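Long-range contact in putative acyl-CoA dehydrogenase (Burkholderia xenovorans, PDB 5JSC), which belongs to the acyl-CoA dehydrogenase family of flavoproteins and binds flavin-adenine dinucleotide: residues T97-S102 with L270-H275. Residues are numbered along the deposited sequence; the frame is centred on the assembly and turned at random.
Sequences TLAKHS and LGFARH. With SO4 (sulfate ion), chain S; EDO (1,2-ethanediol), chain O.
A99 O and H275 ND1 are joined by a single water, which donates to the carbonyl at 2.7 Å and lies in the plane of the imidazole at its edge, also 2.7 Å from ND1. The same water sits in plane at the edge of the F272 ring. The methyl of A99 lies over one face of that ring, CB near its centre, 3.7 Å from the centroid and 13° off the normal, a CH-pi contact. F272 CG is anti to the carbonyl carbon (chi1 -69°), and although CB points away from helix 88-101, the ring returns to it. At G271, which has no side chain, the backbones come close, CA to CA of K100 4.3 Å, and K100 CA lies 3.4 Å from G271 O, a CA-H...O contact. The aliphatic part of K100 then runs on across R274, its CD 3.9 Å from R274 CB, while the arginine extends to a salt bridge with E96 and to a 1,2-ethanediol molecule. The short helix segments, whose axes approach to 6.9 Å and are inclined at 43°, join the N-terminal and C-terminal helical regions of the acyl-CoA dehydrogenase fold. Helix 367-376 packs on F272 and H275, helix 298-325 on L270 and R274, and helices 28-44 and 103-122 on the 97-102 side.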
ATOM      1  N   THR C  97      20.871  -2.646 -18.852  1.00 11.17           N
ATOM      2  CA  THR C  97      20.581  -2.901 -20.260  1.00 11.43           C
ATOM      3  C   THR C  97      20.467  -4.392 -20.540  1.00 10.57           C
ATOM      4  O   THR C  97      19.553  -4.827 -21.248  1.00 11.89           O
ATOM      5  CB  THR C  97      21.662  -2.275 -21.135  1.00 12.09           C
ATOM      6  OG1 THR C  97      21.797  -0.896 -20.783  1.00 13.61           O
ATOM      7  CG2 THR C  97      21.303  -2.385 -22.624  1.00 12.68           C
ATOM      8  N   LEU C  98      21.376  -5.194 -19.990  1.00  9.93           N
ATOM      9  CA  LEU C  98      21.293  -6.635 -20.209  1.00 11.28           C
ATOM     10  C   LEU C  98      19.987  -7.197 -19.665  1.00 10.74           C
ATOM     11  O   LEU C  98      19.281  -7.933 -20.363  1.00 11.93           O
ATOM     12  CB  LEU C  98      22.488  -7.336 -19.570  1.00 11.33           C
ATOM     13  CG  LEU C  98      23.815  -7.172 -20.311  1.00 11.66           C
ATOM     14  CD1 LEU C  98      24.962  -7.606 -19.402  1.00 13.83           C
ATOM     15  CD2 LEU C  98      23.825  -7.957 -21.616  1.00 13.71           C
ATOM     16  N   ALA C  99      19.632  -6.831 -18.428  1.00 10.36           N
ATOM     17  CA  ALA C  99      18.399  -7.344 -17.829  1.00 10.66           C
ATOM     18  C   ALA C  99      17.176  -6.936 -18.639  1.00 11.53           C
ATOM     19  O   ALA C  99      16.207  -7.704 -18.748  1.00 11.99           O
ATOM     20  CB  ALA C  99      18.267  -6.845 -16.392  1.00 12.02           C
ATOM     21  N   LYS C 100      17.202  -5.729 -19.219  1.00 11.03           N
ATOM     22  CA  LYS C 100      16.090  -5.264 -20.040  1.00 10.63           C
ATOM     23  C   LYS C 100      15.851  -6.170 -21.246  1.00 10.78           C
ATOM     24  O   LYS C 100      14.741  -6.190 -21.789  1.00 13.82           O
ATOM     25  CB  LYS C 100      16.362  -3.821 -20.488  1.00 13.15           C
ATOM     26  CG  LYS C 100      15.212  -3.151 -21.230  1.00 16.04           C
ATOM     27  CD  LYS C 100      15.437  -1.653 -21.375  1.00 18.04           C
ATOM     28  CE  LYS C 100      16.663  -1.344 -22.206  1.00 22.25           C
ATOM     29  NZ  LYS C 100      16.865   0.130 -22.359  1.00 24.16           N
ATOM     30  N   HIS C 101      16.862  -6.928 -21.671  1.00 11.65           N
ATOM     31  CA  HIS C 101      16.746  -7.850 -22.792  1.00 13.31           C
ATOM     32  C   HIS C 101      16.735  -9.316 -22.390  1.00 13.77           C
ATOM     33  O   HIS C 101      16.053 -10.115 -23.047  1.00 16.47           O
ATOM     34  CB  HIS C 101      17.904  -7.643 -23.774  1.00 14.40           C
ATOM     35  CG  HIS C 101      17.881  -6.326 -24.482  1.00 16.49           C
ATOM     36  ND1 HIS C 101      17.353  -6.176 -25.745  1.00 19.30           N
ATOM     37  CD2 HIS C 101      18.345  -5.106 -24.121  1.00 16.15           C
ATOM     38  CE1 HIS C 101      17.484  -4.918 -26.130  1.00 19.92           C
ATOM     39  NE2 HIS C 101      18.079  -4.246 -25.161  1.00 17.60           N
ATOM     40  N   SER C 102      17.479  -9.695 -21.347  1.00 13.92           N
ATOM     41  CA  SER C 102      17.714 -11.109 -21.048  1.00 14.45           C
ATOM     42  C   SER C 102      18.177 -11.273 -19.613  1.00 13.32           C
ATOM     43  O   SER C 102      19.247 -10.771 -19.245  1.00 14.74           O
ATOM     44  CB  SER C 102      18.762 -11.694 -21.987  1.00 15.89           C
ATOM     45  OG  SER C 102      19.201 -12.954 -21.511  1.00 17.52           O
ATOM     46  N   LEU C 270      15.793  -2.643 -12.189  1.00  9.83           N
ATOM     47  CA  LEU C 270      15.328  -1.526 -12.998  1.00  8.34           C
ATOM     48  C   LEU C 270      15.214  -1.913 -14.467  1.00  8.53           C
ATOM     49  O   LEU C 270      14.243  -1.543 -15.134  1.00  9.61           O
ATOM     50  CB  LEU C 270      16.299  -0.357 -12.808  1.00 10.12           C
ATOM     51  CG  LEU C 270      16.193   0.845 -13.738  1.00 10.06           C
ATOM     52  CD1 LEU C 270      14.834   1.514 -13.578  1.00 12.10           C
ATOM     53  CD2 LEU C 270      17.324   1.835 -13.417  1.00 10.86           C
ATOM     54  N   GLY C 271      16.207  -2.640 -14.990  1.00  9.03           N
ATOM     55  CA  GLY C 271      16.131  -3.090 -16.377  1.00 10.23           C
ATOM     56  C   GLY C 271      14.946  -4.004 -16.636  1.00  9.35           C
ATOM     57  O   GLY C 271      14.234  -3.853 -17.634  1.00 10.09           O
ATOM     58  N   PHE C 272      14.724  -4.979 -15.746  1.00  8.74           N
ATOM     59  CA  PHE C 272      13.532  -5.814 -15.857  1.00  9.02           C
ATOM     60  C   PHE C 272      12.266  -4.958 -15.837  1.00  9.01           C
ATOM     61  O   PHE C 272      11.341  -5.181 -16.633  1.00  9.74           O
ATOM     62  CB  PHE C 272      13.497  -6.844 -14.725  1.00  9.86           C
ATOM     63  CG  PHE C 272      14.564  -7.912 -14.822  1.00  9.81           C
ATOM     64  CD1 PHE C 272      14.817  -8.573 -16.026  1.00 11.03           C
ATOM     65  CD2 PHE C 272      15.309  -8.265 -13.697  1.00 10.41           C
ATOM     66  CE1 PHE C 272      15.791  -9.556 -16.105  1.00 12.25           C
ATOM     67  CE2 PHE C 272      16.287  -9.253 -13.773  1.00 12.74           C
ATOM     68  CZ  PHE C 272      16.533  -9.895 -14.980  1.00 12.78           C
ATOM     69  N   ALA C 273      12.206  -3.969 -14.937  1.00  9.46           N
ATOM     70  CA  ALA C 273      11.043  -3.083 -14.875  1.00  8.68           C
ATOM     71  C   ALA C 273      10.864  -2.302 -16.175  1.00  9.77           C
ATOM     72  O   ALA C 273       9.734  -2.134 -16.657  1.00 10.16           O
ATOM     73  CB  ALA C 273      11.159  -2.131 -13.684  1.00 10.70           C
ATOM     74  N   ARG C 274      11.961  -1.803 -16.756  1.00  9.34           N
ATOM     75  CA  ARG C 274      11.825  -1.065 -18.008  1.00  9.70           C
ATOM     76  C   ARG C 274      11.288  -1.955 -19.119  1.00  9.84           C
ATOM     77  O   ARG C 274      10.507  -1.500 -19.966  1.00 10.03           O
ATOM     78  CB  ARG C 274      13.165  -0.457 -18.424  1.00  9.59           C
ATOM     79  CG  ARG C 274      13.625   0.692 -17.541  1.00 11.26           C
ATOM     80  CD  ARG C 274      14.691   1.498 -18.268  1.00 10.85           C
ATOM     81  NE  ARG C 274      15.354   2.509 -17.437  1.00 12.03           N
ATOM     82  CZ  ARG C 274      14.868   3.723 -17.183  1.00 12.15           C
ATOM     83  NH1 ARG C 274      13.682   4.078 -17.650  1.00 13.63           N
ATOM     84  NH2 ARG C 274      15.571   4.584 -16.446  1.00 13.17           N
ATOM     85  N   HIS C 275      11.700  -3.225 -19.144  1.00  8.98           N
ATOM     86  CA  HIS C 275      11.136  -4.144 -20.130  1.00  9.44           C
ATOM     87  C   HIS C 275       9.631  -4.289 -19.921  1.00  9.33           C
ATOM     88  O   HIS C 275       8.848  -4.206 -20.877  1.00 10.43           O
ATOM     89  CB  HIS C 275      11.848  -5.496 -20.038  1.00 10.26           C
ATOM     90  CG  HIS C 275      11.552  -6.423 -21.175  1.00 10.16           C
ATOM     91  ND1 HIS C 275      12.138  -7.666 -21.289  1.00 12.55           N
ATOM     92  CD2 HIS C 275      10.728  -6.297 -22.242  1.00 11.82           C
ATOM     93  CE1 HIS C 275      11.695  -8.262 -22.384  1.00 14.86           C
ATOM     94  NE2 HIS C 275      10.846  -7.450 -22.985  1.00 13.60           N
TER
HETATM   95  S   SO4 S 507      15.868 -14.693 -20.850  0.72 61.32           S
HETATM   96  O1  SO4 S 507      15.625 -14.551 -22.284  0.72 61.44           O
HETATM   97  O2  SO4 S 507      17.304 -14.657 -20.608  0.72 60.62           O
HETATM   98  O3  SO4 S 507      15.316 -15.964 -20.385  0.72 61.41           O
HETATM   99  O4  SO4 S 507      15.239 -13.588 -20.130  0.72 61.04           O
HETATM  100  C1  EDO O 503      19.165   5.170 -16.406  1.00 23.56           C
HETATM  101  O1  EDO O 503      18.317   4.130 -15.926  1.00 23.32           O
HETATM  102  C2  EDO O 503      19.830   4.738 -17.704  1.00 26.99           C
HETATM  103  O2  EDO O 503      18.878   4.073 -18.538  1.00 29.83           O
HETATM  104  O   HOH W   1      14.060  -8.890 -19.832  1.00 13.54           O